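Long-range contacts in ribulose bisphosphate carboxylase (Pyrococcus horikoshii, PDB 2D69), which probably catalyses the carboxylation of ribulose 1,5-bisphosphate with carbon dioxide and water to two molecules of 3-phosphoglycerate, as part of archaeal AMP degradation: residues A[151-156]-A[367-372]; A[312-317]-A[345-350]; A[144-149]-A[220-225]. All coordinates share one frame; numbering follows the deposited sequence.

Contact 1. Residues A[151-156]-A[367-372]; sequences DRPLTA and LVIQAG. With SO4 (sulfate ion), chain E; SO4 (sulfate ion), chain H.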
loop_
_atom_site.group_PDB
_atom_site.type_symbol
_atom_site.label_atom_id
_atom_site.label_comp_id
_atom_site.label_asym_id
_atom_site.label_seq_id
_atom_site.Cartn_x
_atom_site.Cartn_y
_atom_site.Cartn_z
ATOM N N ASP A 151 22.181 -14.477 -37.653
ATOM C CA ASP A 151 22.366 -15.784 -38.304
ATOM C C ASP A 151 23.250 -16.799 -37.513
ATOM O O ASP A 151 22.865 -17.990 -37.354
ATOM C CB ASP A 151 22.946 -15.576 -39.711
ATOM C CG ASP A 151 22.928 -16.866 -40.532
ATOM O OD1 ASP A 151 21.810 -17.463 -40.650
ATOM O OD2 ASP A 151 23.968 -17.375 -41.060
ATOM N N ARG A 152 24.408 -16.349 -37.027
ATOM C CA ARG A 152 25.380 -17.263 -36.406
ATOM C C ARG A 152 24.899 -17.753 -35.060
ATOM O O ARG A 152 24.099 -17.072 -34.438
ATOM C CB ARG A 152 26.752 -16.601 -36.273
ATOM C CG ARG A 152 26.807 -15.455 -35.273
ATOM C CD ARG A 152 28.233 -15.067 -34.939
ATOM N NE ARG A 152 28.232 -13.849 -34.119
ATOM C CZ ARG A 152 28.123 -13.832 -32.820
ATOM N NH1 ARG A 152 28.019 -14.962 -32.159
ATOM N NH2 ARG A 152 28.097 -12.688 -32.160
ATOM N N PRO A 153 25.358 -18.912 -34.591
ATOM C CA PRO A 153 25.087 -19.303 -33.206
ATOM C C PRO A 153 25.665 -18.253 -32.244
ATOM O O PRO A 153 26.607 -17.529 -32.539
ATOM C CB PRO A 153 25.783 -20.662 -33.042
ATOM C CG PRO A 153 26.629 -20.833 -34.208
ATOM C CD PRO A 153 26.162 -19.902 -35.306
ATOM N N LEU A 154 25.073 -18.177 -31.079
ATOM C CA LEU A 154 25.587 -17.308 -30.020
ATOM C C LEU A 154 26.617 -18.099 -29.236
ATOM O O LEU A 154 26.583 -19.330 -29.237
ATOM C CB LEU A 154 24.457 -16.864 -29.095
ATOM C CG LEU A 154 23.451 -15.838 -29.636
ATOM C CD1 LEU A 154 22.236 -15.761 -28.691
ATOM C CD2 LEU A 154 24.078 -14.490 -29.701
ATOM N N THR A 155 27.561 -17.374 -28.631
ATOM C CA THR A 155 28.563 -17.966 -27.759
ATOM C C THR A 155 28.408 -17.586 -26.287
ATOM O O THR A 155 27.925 -16.504 -25.933
ATOM C CB THR A 155 29.935 -17.604 -28.205
ATOM O OG1 THR A 155 30.115 -16.190 -28.098
ATOM C CG2 THR A 155 30.169 -17.981 -29.651
ATOM N N ALA A 156 28.826 -18.525 -25.441
ATOM C CA ALA A 156 28.739 -18.425 -23.998
ATOM C C ALA A 156 29.978 -19.040 -23.389
ATOM O O ALA A 156 30.556 -19.986 -23.949
ATOM C CB ALA A 156 27.522 -19.154 -23.498
ATOM N N LEU A 367 21.824 -22.165 -32.232
ATOM C CA LEU A 367 22.422 -22.741 -31.038
ATOM C C LEU A 367 23.005 -21.658 -30.175
ATOM O O LEU A 367 23.465 -20.619 -30.659
ATOM C CB LEU A 367 23.579 -23.678 -31.373
ATOM C CG LEU A 367 23.318 -24.897 -32.233
ATOM C CD1 LEU A 367 24.642 -25.542 -32.542
ATOM C CD2 LEU A 367 22.396 -25.898 -31.556
ATOM N N VAL A 368 22.991 -21.902 -28.878
ATOM C CA VAL A 368 23.888 -21.201 -28.003
ATOM C C VAL A 368 25.019 -22.149 -27.707
ATOM O O VAL A 368 24.765 -23.271 -27.239
ATOM C CB VAL A 368 23.191 -20.808 -26.722
ATOM C CG1 VAL A 368 24.166 -20.139 -25.790
ATOM C CG2 VAL A 368 21.981 -19.892 -27.013
ATOM N N ILE A 369 26.256 -21.713 -27.937
ATOM C CA ILE A 369 27.394 -22.640 -27.827
ATOM C C ILE A 369 28.219 -22.261 -26.611
ATOM O O ILE A 369 28.799 -21.173 -26.571
ATOM C CB ILE A 369 28.245 -22.549 -29.075
ATOM C CG1 ILE A 369 27.479 -23.103 -30.266
ATOM C CG2 ILE A 369 29.557 -23.307 -28.895
ATOM C CD1 ILE A 369 28.136 -22.759 -31.588
ATOM N N GLN A 370 28.216 -23.109 -25.593
ATOM C CA GLN A 370 28.952 -22.804 -24.366
ATOM C C GLN A 370 30.316 -23.501 -24.476
ATOM O O GLN A 370 30.367 -24.729 -24.554
ATOM C CB GLN A 370 28.217 -23.309 -23.125
ATOM C CG GLN A 370 28.794 -22.790 -21.761
ATOM C CD GLN A 370 30.168 -23.390 -21.368
ATOM O OE1 GLN A 370 31.105 -22.640 -21.025
ATOM N NE2 GLN A 370 30.303 -24.731 -21.425
ATOM N N ALA A 371 31.386 -22.725 -24.459
ATOM C CA ALA A 371 32.728 -23.279 -24.603
ATOM C C ALA A 371 33.676 -22.743 -23.559
ATOM O O ALA A 371 34.698 -22.124 -23.893
ATOM C CB ALA A 371 33.271 -23.052 -25.989
ATOM N N GLY A 372 33.387 -23.125 -22.319
ATOM C CA GLY A 372 34.230 -22.955 -21.144
ATOM C C GLY A 372 35.718 -23.240 -21.198
ATOM O O GLY A 372 36.511 -22.312 -21.332
HETATM S S SO4 E . 33.368 -27.127 -20.570
HETATM O O1 SO4 E . 34.699 -26.999 -19.999
HETATM O O2 SO4 E . 33.129 -28.483 -21.003
HETATM O O3 SO4 E . 32.430 -26.809 -19.511
HETATM O O4 SO4 E . 33.197 -26.175 -21.653
HETATM S S SO4 H . 25.851 -11.165 -37.010
HETATM O O1 SO4 H . 24.873 -10.186 -36.530
HETATM O O2 SO4 H . 25.210 -12.477 -37.192
HETATM O O3 SO4 H . 26.309 -10.683 -38.312
HETATM O O4 SO4 H . 27.000 -11.265 -36.096
#
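Pro-153 and Ile-369 lie side by side and point the same way. The Ile-369 methyl CD1 presses against the proline ring, only 3.5 Å from Pro-153 CB, tighter than ordinary van der Waals contact. Beyond this pair the backbones take over. The shortest bond, 2.7 Å, runs from Ile-369 N to Leu-154 O; Leu-154 N donates to Leu-367 O, Ala-156 N to Ile-369 O and Ala-371 N to Ala-156 O. This is the alternation of a parallel pair, with Leu-154 opposite Val-368 and Ala-156 opposite Gln-370. The two are the first and last strands of the eight-stranded alpha/beta (TIM) barrel, so their pairing closes it. Thr-155 and Ile-369 face the surrounding helices: Thr-155 packs on Leu-389 and Ile-393, Ile-369 on Met-356 and Leu-359. Leu-154, Ala-156, Val-368 and Gln-370 point to the other side, where Ala-156 CB touches Val-368 CG1 at 4.2 Å. Gln-370, predicted to bind substrate, has CG anti to its backbone N (chi1 -169°) and a bend at chi2. Its NE2 donates to O4 of a sulfate ion (3.2 Å) and is also hydrogen-bonded to Ser-348 OG, while OE1 accepts from Val-158 N; the amide is thus held at both ends. At the start of the other segment, Arg-152 pairs with Asp-183, which also accepts from Thr-155 N.

Contact 2. Residues A[312-317]-A[345-350]; sequences TGTAVG and PVASGG. With SO4 (sulfate ion), chain E.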
loop_
_atom_site.group_PDB
_atom_site.type_symbol
_atom_site.label_atom_id
_atom_site.label_comp_id
_atom_site.label_asym_id
_atom_site.label_seq_id
_atom_site.Cartn_x
_atom_site.Cartn_y
_atom_site.Cartn_z
ATOM N N THR A 312 20.794 -29.158 -23.959
ATOM C CA THR A 312 20.374 -30.509 -24.415
ATOM C C THR A 312 21.463 -31.617 -24.577
ATOM O O THR A 312 21.082 -32.772 -24.799
ATOM C CB THR A 312 19.654 -30.401 -25.745
ATOM O OG1 THR A 312 20.500 -29.716 -26.667
ATOM C CG2 THR A 312 18.398 -29.487 -25.619
ATOM N N GLY A 313 22.753 -31.280 -24.509
ATOM C CA GLY A 313 23.850 -32.222 -24.848
ATOM C C GLY A 313 24.592 -31.901 -26.157
ATOM O O GLY A 313 24.139 -31.027 -26.876
ATOM N N THR A 314 25.712 -32.582 -26.477
ATOM C CA THR A 314 26.465 -32.372 -27.764
ATOM C C THR A 314 27.104 -33.605 -28.416
ATOM O O THR A 314 27.177 -34.678 -27.796
ATOM C CB THR A 314 27.646 -31.428 -27.570
ATOM O OG1 THR A 314 28.541 -31.964 -26.574
ATOM C CG2 THR A 314 27.160 -30.104 -27.063
ATOM N N ALA A 315 27.621 -33.404 -29.642
ATOM C CA ALA A 315 28.390 -34.415 -30.361
ATOM C C ALA A 315 29.846 -33.941 -30.631
ATOM O O ALA A 315 30.169 -33.133 -31.536
ATOM C CB ALA A 315 27.682 -34.855 -31.637
ATOM N N VAL A 316 30.686 -34.499 -29.764
ATOM C CA VAL A 316 32.102 -34.224 -29.578
ATOM C C VAL A 316 32.715 -35.634 -29.448
ATOM O O VAL A 316 31.982 -36.627 -29.451
ATOM C CB VAL A 316 32.264 -33.424 -28.233
ATOM C CG1 VAL A 316 33.702 -32.947 -27.967
ATOM C CG2 VAL A 316 31.299 -32.247 -28.197
ATOM N N GLY A 317 34.032 -35.761 -29.362
ATOM C CA GLY A 317 34.613 -37.014 -28.891
ATOM C C GLY A 317 34.513 -37.007 -27.365
ATOM O O GLY A 317 34.000 -37.946 -26.729
ATOM N N PRO A 345 18.463 -24.490 -28.384
ATOM C CA PRO A 345 19.273 -25.524 -27.708
ATOM C C PRO A 345 20.614 -24.909 -27.314
ATOM O O PRO A 345 21.130 -24.069 -28.068
ATOM C CB PRO A 345 19.478 -26.591 -28.772
ATOM C CG PRO A 345 18.583 -26.259 -29.865
ATOM C CD PRO A 345 18.362 -24.743 -29.831
ATOM N N VAL A 346 21.100 -25.262 -26.128
ATOM C CA VAL A 346 22.355 -24.810 -25.595
ATOM C C VAL A 346 23.267 -26.022 -25.652
ATOM O O VAL A 346 22.991 -27.081 -25.035
ATOM C CB VAL A 346 22.272 -24.339 -24.127
ATOM C CG1 VAL A 346 23.699 -23.956 -23.607
ATOM C CG2 VAL A 346 21.221 -23.186 -23.908
ATOM N N ALA A 347 24.313 -25.903 -26.452
ATOM C CA ALA A 347 25.296 -26.977 -26.596
ATOM C C ALA A 347 26.521 -26.716 -25.713
ATOM O O ALA A 347 27.092 -25.608 -25.741
ATOM C CB ALA A 347 25.694 -27.127 -28.070
ATOM N N SER A 348 26.918 -27.737 -24.951
ATOM C CA SER A 348 28.016 -27.659 -23.984
ATOM C C SER A 348 28.629 -29.021 -23.706
ATOM O O SER A 348 27.938 -30.056 -23.773
ATOM C CB SER A 348 27.510 -27.058 -22.666
ATOM O OG SER A 348 28.574 -26.591 -21.847
ATOM N N GLY A 349 29.926 -29.040 -23.393
ATOM C CA GLY A 349 30.598 -30.271 -23.006
ATOM C C GLY A 349 31.850 -30.458 -23.812
ATOM O O GLY A 349 31.818 -31.121 -24.838
ATOM N N GLY A 350 32.916 -29.778 -23.399
ATOM C CA GLY A 350 34.215 -29.900 -24.004
ATOM C C GLY A 350 34.344 -29.337 -25.401
ATOM O O GLY A 350 35.186 -29.789 -26.173
HETATM S S SO4 E . 33.368 -27.127 -20.570
HETATM O O1 SO4 E . 34.699 -26.999 -19.999
HETATM O O2 SO4 E . 33.129 -28.483 -21.003
HETATM O O3 SO4 E . 32.430 -26.809 -19.511
HETATM O O4 SO4 E . 33.197 -26.175 -21.653
HETATM O O HOH W 1 24.227 -29.053 -23.644
#
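Thr-312 N donates to Val-346 O (3.2 Å, 159° at the hydrogen), after which the loop 312-317 runs beside segment 345-350, the two directions 36° apart. A water continues this joint: it accepts from Gly-313 N at 2.8 Å and donates to Val-346 O, which is therefore gripped twice. Thr-312 and Pro-345 lie side by side, OG1 of Thr-312 being 3.9 Å from Pro-345 CB while it bonds to Asn-330 on helix 323-334. Thr-314 points at the strand and sets both branches against the Ser-348 backbone. With OG1 between the backbone N and the carbonyl carbon (chi1 59°), the hydroxyl makes a weak, long hydrogen bond to Ser-348 O at 3.4 Å. The methyl CG2, anti to the carbonyl carbon, lies against Ala-347 CB at 3.5 Å and close to Ser-348 N. Farther on, Val-316 brings CG2 to within 3.6 Å of Gly-349 O and CG1 to 3.9 Å from Gly-350 O, contacts of methyl groups with backbone carbonyl oxygens; Val-316 and Gly-317 are poorly ordered. Gly-349 and Gly-350 both have positive phi, and Gly-350 N donates to sulfate O2 at 2.7 Å. Anion binding by backbone N-H groups of a glycine-containing loop after a barrel strand is characteristic of phosphate sites in TIM barrels. Here Ser-348, Gly-349 and Gly-350 are predicted to bind substrate, and their neighbour is the mobile loop 6 of Rubisco, which carries Lys-318, the predicted transition-state stabiliser.

Contact 3. Residues A[144-149]-A[220-225]; sequences REFMGV and TKEYLI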
loop_
_atom_site.group_PDB
_atom_site.type_symbol
_atom_site.label_atom_id
_atom_site.label_comp_id
_atom_site.label_asym_id
_atom_site.label_seq_id
_atom_site.Cartn_x
_atom_site.Cartn_y
_atom_site.Cartn_z
ATOM N N ARG A 144 17.563 -13.293 -30.733
ATOM C CA ARG A 144 18.392 -12.804 -31.847
ATOM C C ARG A 144 18.218 -11.329 -32.038
ATOM O O ARG A 144 19.184 -10.617 -32.363
ATOM C CB ARG A 144 18.080 -13.535 -33.148
ATOM C CG ARG A 144 18.659 -14.945 -33.250
ATOM C CD ARG A 144 18.664 -15.497 -34.684
ATOM N NE ARG A 144 19.326 -16.777 -34.750
ATOM C CZ ARG A 144 20.625 -16.967 -34.682
ATOM N NH1 ARG A 144 21.474 -15.958 -34.562
ATOM N NH2 ARG A 144 21.099 -18.180 -34.720
ATOM N N GLU A 145 16.981 -10.860 -31.866
ATOM C CA GLU A 145 16.676 -9.432 -32.011
ATOM C C GLU A 145 17.367 -8.537 -30.962
ATOM O O GLU A 145 17.990 -7.507 -31.311
ATOM C CB GLU A 145 15.180 -9.209 -31.978
ATOM C CG GLU A 145 14.740 -7.759 -32.048
ATOM C CD GLU A 145 13.213 -7.575 -31.985
ATOM O OE1 GLU A 145 12.537 -8.140 -31.071
ATOM O OE2 GLU A 145 12.695 -6.815 -32.827
ATOM N N PHE A 146 17.306 -8.909 -29.694
ATOM C CA PHE A 146 17.889 -8.039 -28.649
ATOM C C PHE A 146 19.389 -8.198 -28.543
ATOM O O PHE A 146 20.076 -7.300 -28.068
ATOM C CB PHE A 146 17.100 -8.119 -27.292
ATOM C CG PHE A 146 17.337 -9.330 -26.454
ATOM C CD1 PHE A 146 16.250 -10.137 -26.074
ATOM C CD2 PHE A 146 18.589 -9.619 -25.953
ATOM C CE1 PHE A 146 16.425 -11.250 -25.236
ATOM C CE2 PHE A 146 18.798 -10.739 -25.142
ATOM C CZ PHE A 146 17.704 -11.565 -24.772
ATOM N N MET A 147 19.916 -9.311 -29.051
ATOM C CA MET A 147 21.370 -9.522 -29.053
ATOM C C MET A 147 21.998 -8.925 -30.320
ATOM O O MET A 147 23.218 -8.754 -30.412
ATOM C CB MET A 147 21.667 -11.006 -28.972
ATOM C CG MET A 147 21.412 -11.676 -27.593
ATOM S SD MET A 147 22.272 -10.826 -26.263
ATOM C CE MET A 147 24.050 -11.037 -26.672
ATOM N N GLY A 148 21.156 -8.614 -31.300
ATOM C CA GLY A 148 21.611 -8.070 -32.582
ATOM C C GLY A 148 22.404 -9.080 -33.397
ATOM O O GLY A 148 23.335 -8.683 -34.163
ATOM N N VAL A 149 22.085 -10.373 -33.243
ATOM C CA VAL A 149 22.823 -11.413 -33.954
ATOM C C VAL A 149 21.909 -12.242 -34.837
ATOM O O VAL A 149 21.138 -13.081 -34.324
ATOM C CB VAL A 149 23.616 -12.317 -32.964
ATOM C CG1 VAL A 149 24.317 -13.441 -33.697
ATOM C CG2 VAL A 149 24.638 -11.468 -32.193
ATOM N N THR A 220 26.555 -6.185 -28.688
ATOM C CA THR A 220 25.743 -6.448 -27.531
ATOM C C THR A 220 26.284 -7.630 -26.688
ATOM O O THR A 220 26.609 -8.691 -27.205
ATOM C CB THR A 220 24.305 -6.670 -27.981
ATOM O OG1 THR A 220 23.805 -5.469 -28.600
ATOM C CG2 THR A 220 23.361 -6.907 -26.766
ATOM N N LYS A 221 26.354 -7.418 -25.383
ATOM C CA LYS A 221 26.832 -8.418 -24.475
ATOM C C LYS A 221 25.767 -8.679 -23.401
ATOM O O LYS A 221 25.057 -7.761 -22.966
ATOM C CB LYS A 221 28.148 -7.976 -23.831
ATOM C CG LYS A 221 29.260 -7.523 -24.810
ATOM C CD LYS A 221 29.662 -8.662 -25.698
ATOM C CE LYS A 221 30.848 -8.305 -26.578
ATOM N NZ LYS A 221 31.213 -9.508 -27.407
ATOM N N GLU A 222 25.683 -9.923 -22.981
ATOM C CA GLU A 222 24.702 -10.319 -21.983
ATOM C C GLU A 222 25.281 -11.303 -20.988
ATOM O O GLU A 222 26.434 -11.732 -21.102
ATOM C CB GLU A 222 23.425 -10.844 -22.636
ATOM C CG GLU A 222 22.335 -9.805 -22.590
ATOM C CD GLU A 222 21.860 -9.449 -21.175
ATOM O OE1 GLU A 222 22.026 -10.243 -20.218
ATOM O OE2 GLU A 222 21.269 -8.364 -21.033
ATOM N N TYR A 223 24.453 -11.634 -20.003
ATOM C CA TYR A 223 24.906 -12.299 -18.796
ATOM C C TYR A 223 23.819 -13.239 -18.302
ATOM O O TYR A 223 22.777 -12.792 -17.842
ATOM C CB TYR A 223 25.220 -11.235 -17.718
ATOM C CG TYR A 223 25.829 -11.766 -16.431
ATOM C CD1 TYR A 223 26.276 -13.069 -16.325
ATOM C CD2 TYR A 223 25.959 -10.957 -15.325
ATOM C CE1 TYR A 223 26.790 -13.542 -15.162
ATOM C CE2 TYR A 223 26.515 -11.427 -14.144
ATOM C CZ TYR A 223 26.907 -12.700 -14.059
ATOM O OH TYR A 223 27.434 -13.172 -12.887
ATOM N N LEU A 224 24.097 -14.527 -18.378
ATOM C CA LEU A 224 23.231 -15.553 -17.909
ATOM C C LEU A 224 23.540 -15.717 -16.453
ATOM O O LEU A 224 24.229 -16.649 -16.027
ATOM C CB LEU A 224 23.476 -16.856 -18.667
ATOM C CG LEU A 224 23.463 -16.684 -20.195
ATOM C CD1 LEU A 224 23.865 -17.971 -20.858
ATOM C CD2 LEU A 224 22.146 -16.215 -20.739
ATOM N N ILE A 225 22.986 -14.801 -15.682
ATOM C CA ILE A 225 23.256 -14.679 -14.262
ATOM C C ILE A 225 22.371 -15.590 -13.478
ATOM O O ILE A 225 21.156 -15.594 -13.678
ATOM C CB ILE A 225 23.117 -13.184 -13.854
ATOM C CG1 ILE A 225 23.519 -13.002 -12.377
ATOM C CG2 ILE A 225 21.704 -12.636 -14.098
ATOM C CD1 ILE A 225 23.912 -11.601 -12.078
HETATM O O HOH W 2 25.416 -7.287 -31.199
#
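Phe-146 brings ring atom CE2 to 4.5 Å from Glu-222 CG, which meets the ring obliquely, a slack touch of helix end and strand start. Of the other flat groups, the Tyr-223 ring has Ile-225 CB over the centre of one face, and its OH bonds to Asp-187 and Arg-202. The Arg-144 guanidinium takes the carbonyl of Val-149 at its edge: NH1 donates to Val-149 O at 2.9 Å with that oxygen in the guanidinium plane, although NH1 stands above the carbonyl plane, 51° out of it. NH2 of Arg-144 forms a salt bridge with Asp-366. Met-147 and Thr-220 carry the larger part of the contact. The methionine chain bends at chi2 (-54°) and chi3 (-64°), the first bend placing SD and the second CE. The sulfur lies 3.8 Å from both CB and CG of Glu-222, the two side chains crossing obliquely, and CE reaches 3.5 Å from Thr-220 O. Helix 139-147 precedes the first strand of the TIM barrel, and its end rests at the N-terminal ends of strands 184-186 and 222-224, with Met-147 also on Leu-184, away from the catalytic mouth. A Schellman motif ends the helix: Val-149 N bonds to Arg-144 O, Gly-148 N bonds weakly to Glu-145 O, and Gly-148 has positive phi. Thr-220 points at this turn, CB 3.4 Å from Met-147 O and CG2 3.6 Å from Phe-146 O. A water donates to Met-147 O at 2.8 Å and accepts from Thr-220 N, the bridge where no direct hydrogen bond crosses. The Glu-222 carboxylate turns back on its own strand, OE1 accepting from Tyr-223 N, on its anti side but tilted out of the carboxylate plane, while OE2 meets Arg-210 and Gln-247 N.

All three contacts belong to one TIM barrel. Contacts 1 and 2 share neighbouring strands, 368-370 and 344-348, with centres 11 Å apart: Gln-370 N lies 2.7 Å from Ala-347 O, and Gln-370 NE2 2.6 Å from Ser-348 OG, probably both hydrogen bonds. One sulfate, probably from the crystallisation liquor, joins them at the strands' C-terminal ends; Gln-370, Gly-350 and Gly-373, which hydrogen-bond to it, are predicted substrate-binding residues. Contact 3, its centre also 11 Å from that of contact 1, adjoins the other end of strand 154-157, with Arg-144 NH1 2.9 Å from Arg-152 O and Leu-154 packed on Val-149. Contacts 2 and 3 (centres 20 Å, nearest atoms about 7 Å apart) do not touch.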